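Local coordinates for protein putative methyltransferase (Porphyromonas gingivalis, PDB 3LL7) that is a putative methyltransferase that probably transfers methyl groups from S-adenosylmethionine to an acceptor that has not been established, at residues P52-R55 with N56-Q60; P193-T196 with E197-F201. One frame throughout, in Å; residues are numbered along the deposited sequence.

Contact 1: residues P52-R55 with N56-Q60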
loop_
_atom_site.group_PDB
_atom_site.type_symbol
_atom_site.label_atom_id
_atom_site.label_comp_id
_atom_site.label_asym_id
_atom_site.label_seq_id
_atom_site.Cartn_x
_atom_site.Cartn_y
_atom_site.Cartn_z
ATOM N N PRO A 52 4.713 11.168 -18.781
ATOM C CA PRO A 52 4.492 11.995 -17.584
ATOM C C PRO A 52 3.901 11.193 -16.417
ATOM O O PRO A 52 4.349 11.361 -15.276
ATOM C CB PRO A 52 3.515 13.077 -18.072
ATOM C CG PRO A 52 3.797 13.184 -19.554
ATOM C CD PRO A 52 4.040 11.745 -19.962
ATOM N N ARG A 53 2.937 10.308 -16.708
ATOM C CA ARG A 53 2.301 9.482 -15.662
ATOM C C ARG A 53 3.242 8.412 -15.117
ATOM O O ARG A 53 3.163 8.074 -13.934
ATOM C CB ARG A 53 0.967 8.881 -16.138
ATOM C CG ARG A 53 -0.171 9.929 -16.265
ATOM C CD ARG A 53 -1.573 9.288 -16.395
ATOM N NE ARG A 53 -1.692 8.389 -17.555
ATOM C CZ ARG A 53 -1.896 8.788 -18.811
ATOM N NH1 ARG A 53 -1.995 10.080 -19.105
ATOM N NH2 ARG A 53 -1.993 7.892 -19.785
ATOM N N LEU A 54 4.127 7.884 -15.966
ATOM C CA LEU A 54 5.236 7.039 -15.505
ATOM C C LEU A 54 6.197 7.790 -14.586
ATOM O O LEU A 54 6.623 7.249 -13.563
ATOM C CB LEU A 54 6.031 6.432 -16.674
ATOM C CG LEU A 54 7.252 5.558 -16.319
ATOM C CD1 LEU A 54 6.843 4.205 -15.672
ATOM C CD2 LEU A 54 8.110 5.292 -17.543
ATOM N N ARG A 55 6.550 9.020 -14.946
ATOM C CA ARG A 55 7.494 9.797 -14.133
ATOM C C ARG A 55 6.967 10.073 -12.722
ATOM O O ARG A 55 7.726 10.005 -11.748
ATOM C CB ARG A 55 7.900 11.107 -14.826
ATOM C CG ARG A 55 9.092 11.799 -14.148
ATOM C CD ARG A 55 9.703 12.889 -15.016
ATOM N NE ARG A 55 10.415 12.338 -16.171
ATOM C CZ ARG A 55 10.015 12.456 -17.435
ATOM N NH1 ARG A 55 8.897 13.111 -17.735
ATOM N NH2 ARG A 55 10.738 11.916 -18.407
ATOM N N ASN A 56 5.678 10.399 -12.630
ATOM C CA ASN A 56 5.026 10.648 -11.350
ATOM C C ASN A 56 5.083 9.412 -10.457
ATOM O O ASN A 56 5.505 9.494 -9.303
ATOM C CB ASN A 56 3.572 11.101 -11.552
ATOM C CG ASN A 56 3.461 12.376 -12.376
ATOM O OD1 ASN A 56 4.231 13.322 -12.198
ATOM N ND2 ASN A 56 2.491 12.405 -13.283
ATOM N N LYS A 57 4.684 8.265 -11.009
ATOM C CA LYS A 57 4.545 7.021 -10.222
ATOM C C LYS A 57 5.873 6.314 -9.941
ATOM O O LYS A 57 6.159 5.914 -8.809
ATOM C CB LYS A 57 3.561 6.050 -10.898
ATOM C CG LYS A 57 3.239 4.822 -10.056
ATOM C CD LYS A 57 2.039 4.045 -10.595
ATOM C CE LYS A 57 1.788 2.813 -9.737
ATOM N NZ LYS A 57 0.551 2.036 -10.113
ATOM N N LEU A 58 6.672 6.146 -10.987
ATOM C CA LEU A 58 7.946 5.450 -10.900
ATOM C C LEU A 58 9.009 6.363 -11.496
ATOM O O LEU A 58 9.408 6.164 -12.646
ATOM C CB LEU A 58 7.866 4.145 -11.710
ATOM C CG LEU A 58 6.779 3.161 -11.258
ATOM C CD1 LEU A 58 6.542 2.047 -12.275
ATOM C CD2 LEU A 58 7.180 2.606 -9.921
ATOM N N PRO A 59 9.449 7.392 -10.731
ATOM C CA PRO A 59 10.432 8.327 -11.312
ATOM C C PRO A 59 11.776 7.678 -11.664
ATOM O O PRO A 59 12.414 8.103 -12.628
ATOM C CB PRO A 59 10.592 9.421 -10.237
ATOM C CG PRO A 59 9.998 8.843 -8.985
ATOM C CD PRO A 59 8.978 7.828 -9.400
ATOM N N GLN A 60 12.189 6.645 -10.927
ATOM C CA GLN A 60 13.423 5.928 -11.285
ATOM C C GLN A 60 13.333 5.191 -12.638
ATOM O O GLN A 60 14.319 5.132 -13.383
ATOM C CB GLN A 60 13.865 4.992 -10.174
ATOM C CG GLN A 60 14.423 5.740 -8.979
ATOM C CD GLN A 60 15.409 4.904 -8.183
ATOM O OE1 GLN A 60 15.289 3.677 -8.116
ATOM N NE2 GLN A 60 16.393 5.565 -7.579
HETATM O O HOH W 1 5.373 13.809 -14.644
#
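Asn56 folds back along the helix onto the carbonyl of Pro52, one turn earlier. With its CG swung beside its own backbone N (chi1 -59°), the side chain stays close to that oxygen from root to amide. Asn56 CB lies 3.8 Å from Pro52 O, and its CG comes closer still. At the tip, ND2 ends near the same oxygen but at too poor an angle for a hydrogen bond. On the other branch, Asn56 OD1 accepts a hydrogen bond from a water at 2.7 Å, and that water also donates to Pro52 O, linking, in one conformer, the amide to the helix. Asn56 is modelled in two conformers, so the bridge is at best partly occupied and doubtful. In that conformer Pro52 O accepts twice, from the water and from Asn56 N, the latter tilted slightly from the carbonyl plane.

Elsewhere around the helix, Leu54 and Leu58 meet obliquely by their CD1 methyls (4.0 Å); both are buried, Leu54 against Trp61 and Leu75, Leu58 against Leu104. Their backbones are tied as well, Leu58 N donating to Leu54 O at 2.8 Å with an N-H...O angle of 156°. Lys57 runs out fully extended, and its NZ bonds to the carbonyls of Leu75 and Ser78. Arg55 O, one residue after Leu54 O, faces Pro59, which has no N-H to give; instead Pro59 CD lies 3.4 Å from Arg55 O. Leu58 departs from helical backbone angles and Pro59 follows it, a common helix C-terminus with a proline just after the last turn, here closing helix 38-57 before helix 59-62.

Contact 2: residues P193-T196 with E197-F201; sequences PLAT and ELLPF
Leu194 and Leu198, one turn apart, touch through single methyls: CD2 of Leu194 rests 4.1 Å from CD1 of Leu198, the two chains set at a slant to each other. Beside them a second pair forms, Ala195 CB against Leu199 CD1 at 3.9 Å. Leu199 curls toward that methyl because its CG sits beside its own backbone N (chi1 -78°), which also brings CG to 3.3 Å from Ala195 O. Backbone hydrogen bonds link the same residues. Leu198 N donates to Leu194 O at 2.9 Å, Leu199 N to Ala195 O with an N-H...O angle of 160°, and Glu197 N to Pro193 O, with a weak second bond to Leu194 O.

These buried side chains form the inner face of helix 191-198 and of the 3-10 turn that follows; the helix lies in the beta-alpha-beta crossover between the parallel strands 166-173 and 204-209 of a Rossmann-like sheet. The strand order around it matches that of class I methyltransferases. Leu194 meets Val169 on one strand and Ile205 on the other. Ala195 and Leu199 also lean on Ile205, whereas Leu198 reaches Ile167 and, on the neighbouring helix 156-162, Ile159.

On the more exposed side, Glu197 extends away from the turn, and its OE2 forms a salt bridge with Lys160 of that same neighbouring helix. Thr196 turns OG1 back beside its own N (chi1 -43°), where it bonds to the carbonyl of Ile192, while its own carbonyl faces Pro200. Lacking an N-H, Pro200 offers only its ring, CD lying 3.6 Å from Thr196 O. Leu199 and Pro200 form a 3-10 turn, with Phe201 N donating to Leu198 O at 2.8 Å.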
loop_
_atom_site.group_PDB
_atom_site.type_symbol
_atom_site.label_atom_id
_atom_site.label_comp_id
_atom_site.label_asym_id
_atom_site.label_seq_id
_atom_site.Cartn_x
_atom_site.Cartn_y
_atom_site.Cartn_z
ATOM N N PRO A 193 -5.927 -23.543 -2.490
ATOM C CA PRO A 193 -5.311 -24.661 -3.207
ATOM C C PRO A 193 -3.846 -24.394 -3.578
ATOM O O PRO A 193 -3.035 -25.326 -3.589
ATOM C CB PRO A 193 -6.176 -24.790 -4.472
ATOM C CG PRO A 193 -7.478 -24.129 -4.113
ATOM C CD PRO A 193 -7.066 -22.989 -3.241
ATOM N N LEU A 194 -3.512 -23.131 -3.856
ATOM C CA LEU A 194 -2.147 -22.753 -4.212
ATOM C C LEU A 194 -1.174 -23.114 -3.091
ATOM O O LEU A 194 -0.123 -23.709 -3.338
ATOM C CB LEU A 194 -2.083 -21.248 -4.505
ATOM C CG LEU A 194 -0.818 -20.576 -5.057
ATOM C CD1 LEU A 194 -1.186 -19.185 -5.555
ATOM C CD2 LEU A 194 0.316 -20.468 -4.035
ATOM N N ALA A 195 -1.535 -22.739 -1.861
ATOM C CA ALA A 195 -0.718 -23.003 -0.680
ATOM C C ALA A 195 -0.613 -24.501 -0.382
ATOM O O ALA A 195 0.474 -25.001 -0.085
ATOM C CB ALA A 195 -1.261 -22.224 0.544
ATOM N N THR A 196 -1.727 -25.220 -0.497
ATOM C CA THR A 196 -1.712 -26.676 -0.311
ATOM C C THR A 196 -0.665 -27.321 -1.225
ATOM O O THR A 196 0.104 -28.187 -0.800
ATOM C CB THR A 196 -3.092 -27.326 -0.590
ATOM O OG1 THR A 196 -4.131 -26.531 -0.008
ATOM C CG2 THR A 196 -3.154 -28.730 -0.005
ATOM N N GLU A 197 -0.631 -26.878 -2.476
ATOM C CA GLU A 197 0.233 -27.491 -3.460
ATOM C C GLU A 197 1.691 -27.019 -3.378
ATOM O O GLU A 197 2.611 -27.810 -3.629
ATOM C CB GLU A 197 -0.321 -27.265 -4.865
ATOM C CG GLU A 197 0.336 -28.167 -5.896
ATOM C CD GLU A 197 -0.436 -28.279 -7.191
ATOM O OE1 GLU A 197 -1.343 -27.452 -7.443
ATOM O OE2 GLU A 197 -0.110 -29.193 -7.969
ATOM N N LEU A 198 1.899 -25.744 -3.046
ATOM C CA LEU A 198 3.234 -25.148 -3.141
ATOM C C LEU A 198 4.013 -24.933 -1.837
ATOM O O LEU A 198 5.241 -24.874 -1.864
ATOM C CB LEU A 198 3.202 -23.866 -3.994
ATOM C CG LEU A 198 2.972 -24.151 -5.488
ATOM C CD1 LEU A 198 2.750 -22.864 -6.303
ATOM C CD2 LEU A 198 4.124 -24.970 -6.075
ATOM N N LEU A 199 3.328 -24.845 -0.700
ATOM C CA LEU A 199 4.044 -24.727 0.584
ATOM C C LEU A 199 5.128 -25.797 0.813
ATOM O O LEU A 199 6.187 -25.472 1.369
ATOM C CB LEU A 199 3.084 -24.659 1.776
ATOM C CG LEU A 199 2.423 -23.300 1.983
ATOM C CD1 LEU A 199 1.388 -23.367 3.104
ATOM C CD2 LEU A 199 3.493 -22.247 2.272
ATOM N N PRO A 200 4.883 -27.061 0.365
ATOM C CA PRO A 200 5.929 -28.073 0.475
ATOM C C PRO A 200 7.180 -27.847 -0.385
ATOM O O PRO A 200 8.153 -28.595 -0.238
ATOM C CB PRO A 200 5.221 -29.355 0.011
ATOM C CG PRO A 200 3.780 -29.094 0.267
ATOM C CD PRO A 200 3.606 -27.670 -0.072
ATOM N N PHE A 201 7.155 -26.856 -1.278
ATOM C CA PHE A 201 8.255 -26.647 -2.229
ATOM C C PHE A 201 8.880 -25.269 -2.162
ATOM O O PHE A 201 9.578 -24.852 -3.092
ATOM C CB PHE A 201 7.783 -26.929 -3.656
ATOM C CG PHE A 201 7.440 -28.358 -3.889
ATOM C CD1 PHE A 201 8.444 -29.288 -4.165
ATOM C CD2 PHE A 201 6.117 -28.791 -3.824
ATOM C CE1 PHE A 201 8.142 -30.625 -4.375
ATOM C CE2 PHE A 201 5.801 -30.149 -4.045
ATOM C CZ PHE A 201 6.819 -31.057 -4.317
#

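Overall arrangement
Contact 1 and contact 2 do not touch: their centres are 36 Å apart and their nearest atoms about 22 Å. They follow in series along the chain, contact 1 in the helical region that precedes the Rossmann-like sheet and contact 2 within a crossover of that sheet. Both nevertheless reach the segment between strand 96-99 and helix 106-112, Leu58 through Leu104 and Leu194 through Leu100. In class I methyltransferases the glycine-rich loop after the first strand binds S-adenosylmethionine, so this segment probably borders the cofactor site.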